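Local coordinates for histidine-rich glycoprotein (Oryctolagus cuniculus, PDB 4CCV), which acts as a plasma adapter protein that binds heparin, heme and divalent metal ions and is implicated in regulating angiogenesis and coagulation, its second cystatin domain forming this chain, at residues A[20-23]-A[24-28]. Sequence-based numbering, arbitrary orientation. Where two conformers were deposited one is given.
Sequences KALE and VYKSE
Leu22 and Lys26, one helical turn apart, share both a backbone bond and a side-chain contact. Lys26 N reaches Leu22 O at 2.9 Å with an N-H...O angle of 172°, the straightest of four successive i to i+4 bonds. Beside it the aliphatic part of Lys26 lies alongside leucine: CE of Lys26 comes 4.2 Å from the branch carbon CG of Leu22. The chain reaches this place because CG of Lys26 sits between its own backbone N and carbonyl carbon (chi1 79°), over the preceding turn, where CG of Lys26 touches Glu23 O at 3.3 Å, and a bend at chi3 turns CE towards leucine. A long chain with a charged end suits the position: the methylenes pass beside Leu22 while the amino group goes on to polar partners beyond it.

The other side faces solvent. Val24 still packs against the backbone there, with its CG2 3.4 Å from Lys20 O, beside the bond from its own N to that oxygen, whereas the extended chain of Lys20 runs loosely outward, as befits a charged residue on an exposed face; Glu23 is exposed too. Towards the end of the helix the bonding slackens; Ser27 N meets Glu23 O at 3.2 Å with an N-H...O angle of only 139°. Ser27 OG, set between its own backbone N and carbonyl carbon, donates to Val24 O at 2.7 Å, a common use of serine within a helix.

These turns belong to helix 15-27, which packs across the antiparallel sheet as in the cystatin fold. Small Ala21 allows close approach to Ile98 of strand 95-104, and the side chain of Tyr25 touches Ile98 and Cys100 of that strand while meeting Tyr32 edge-to-face; NZ of Lys26 is hydrogen-bonded to the carbonyl oxygens of Ala33 and Phe35, where the chain enters strand 35-47.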
loop_
_atom_site.group_PDB
_atom_site.type_symbol
_atom_site.label_atom_id
_atom_site.label_comp_id
_atom_site.label_asym_id
_atom_site.label_seq_id
_atom_site.Cartn_x
_atom_site.Cartn_y
_atom_site.Cartn_z
ATOM N N LYS A 20 -3.941 -1.039 7.774
ATOM C CA LYS A 20 -5.305 -0.521 7.780
ATOM C C LYS A 20 -5.810 -0.110 6.375
ATOM O O LYS A 20 -6.954 -0.298 6.040
ATOM C CB LYS A 20 -5.438 0.680 8.735
ATOM C CG LYS A 20 -6.862 1.218 8.733
ATOM C CD LYS A 20 -7.206 2.185 9.877
ATOM C CE LYS A 20 -8.729 2.423 9.984
ATOM N NZ LYS A 20 -9.104 3.072 11.280
ATOM N N ALA A 21 -4.970 0.492 5.562
ATOM C CA ALA A 21 -5.401 0.815 4.221
ATOM C C ALA A 21 -5.707 -0.438 3.409
ATOM O O ALA A 21 -6.682 -0.456 2.651
ATOM C CB ALA A 21 -4.358 1.629 3.527
ATOM N N LEU A 22 -4.889 -1.476 3.533
ATOM C CA LEU A 22 -5.223 -2.714 2.871
ATOM C C LEU A 22 -6.551 -3.344 3.346
ATOM O O LEU A 22 -7.364 -3.855 2.533
ATOM C CB LEU A 22 -4.076 -3.707 2.963
ATOM C CG LEU A 22 -4.271 -5.067 2.256
ATOM C CD1 LEU A 22 -4.440 -4.950 0.762
ATOM C CD2 LEU A 22 -3.108 -5.992 2.555
ATOM N N GLU A 23 -6.811 -3.248 4.636
ATOM C CA GLU A 23 -8.026 -3.763 5.242
ATOM C C GLU A 23 -9.221 -3.074 4.585
ATOM O O GLU A 23 -10.203 -3.709 4.171
ATOM C CB GLU A 23 -7.961 -3.512 6.773
ATOM C CG GLU A 23 -9.103 -4.090 7.576
ATOM C CD GLU A 23 -9.143 -3.648 9.037
ATOM O OE1 GLU A 23 -8.294 -2.865 9.511
ATOM O OE2 GLU A 23 -10.076 -4.076 9.717
ATOM N N VAL A 24 -9.110 -1.758 4.464
ATOM C CA VAL A 24 -10.182 -0.963 3.826
ATOM C C VAL A 24 -10.316 -1.342 2.338
ATOM O O VAL A 24 -11.414 -1.525 1.820
ATOM C CB VAL A 24 -9.895 0.531 3.966
ATOM C CG1 VAL A 24 -10.842 1.309 3.073
ATOM C CG2 VAL A 24 -10.029 1.019 5.448
ATOM N N TYR A 25 -9.192 -1.450 1.639
ATOM C CA TYR A 25 -9.242 -1.758 0.222
ATOM C C TYR A 25 -9.955 -3.085 -0.046
ATOM O O TYR A 25 -10.840 -3.174 -0.921
ATOM C CB TYR A 25 -7.804 -1.754 -0.377
ATOM C CG TYR A 25 -7.797 -1.885 -1.886
ATOM C CD1 TYR A 25 -7.918 -0.779 -2.714
ATOM C CD2 TYR A 25 -7.605 -3.117 -2.483
ATOM C CE1 TYR A 25 -7.895 -0.893 -4.092
ATOM C CE2 TYR A 25 -7.605 -3.250 -3.860
ATOM C CZ TYR A 25 -7.775 -2.137 -4.661
ATOM O OH TYR A 25 -7.693 -2.278 -6.032
ATOM N N LYS A 26 -9.554 -4.129 0.690
ATOM C CA LYS A 26 -10.103 -5.455 0.533
ATOM C C LYS A 26 -11.558 -5.524 0.901
ATOM O O LYS A 26 -12.249 -6.302 0.316
ATOM C CB LYS A 26 -9.243 -6.561 1.245
ATOM C CG LYS A 26 -9.485 -6.625 2.721
ATOM C CD LYS A 26 -8.846 -7.815 3.423
ATOM C CE LYS A 26 -7.367 -7.824 3.190
ATOM N NZ LYS A 26 -6.845 -8.997 3.939
ATOM N N SER A 27 -12.074 -4.634 1.763
ATOM C CA SER A 27 -13.507 -4.638 2.072
ATOM C C SER A 27 -14.371 -4.280 0.872
ATOM O O SER A 27 -15.532 -4.645 0.844
ATOM C CB SER A 27 -13.818 -3.714 3.275
ATOM O OG SER A 27 -13.719 -2.341 2.897
ATOM N N GLU A 28 -13.805 -3.557 -0.100
ATOM C CA GLU A 28 -14.498 -3.232 -1.346
ATOM C C GLU A 28 -14.159 -4.097 -2.525
ATOM O O GLU A 28 -14.735 -3.941 -3.581
ATOM C CB GLU A 28 -14.174 -1.816 -1.793
ATOM C CG GLU A 28 -14.824 -0.742 -0.994
ATOM C CD GLU A 28 -16.311 -0.943 -0.785
ATOM O OE1 GLU A 28 -16.998 -1.497 -1.674
ATOM O OE2 GLU A 28 -16.813 -0.515 0.280
#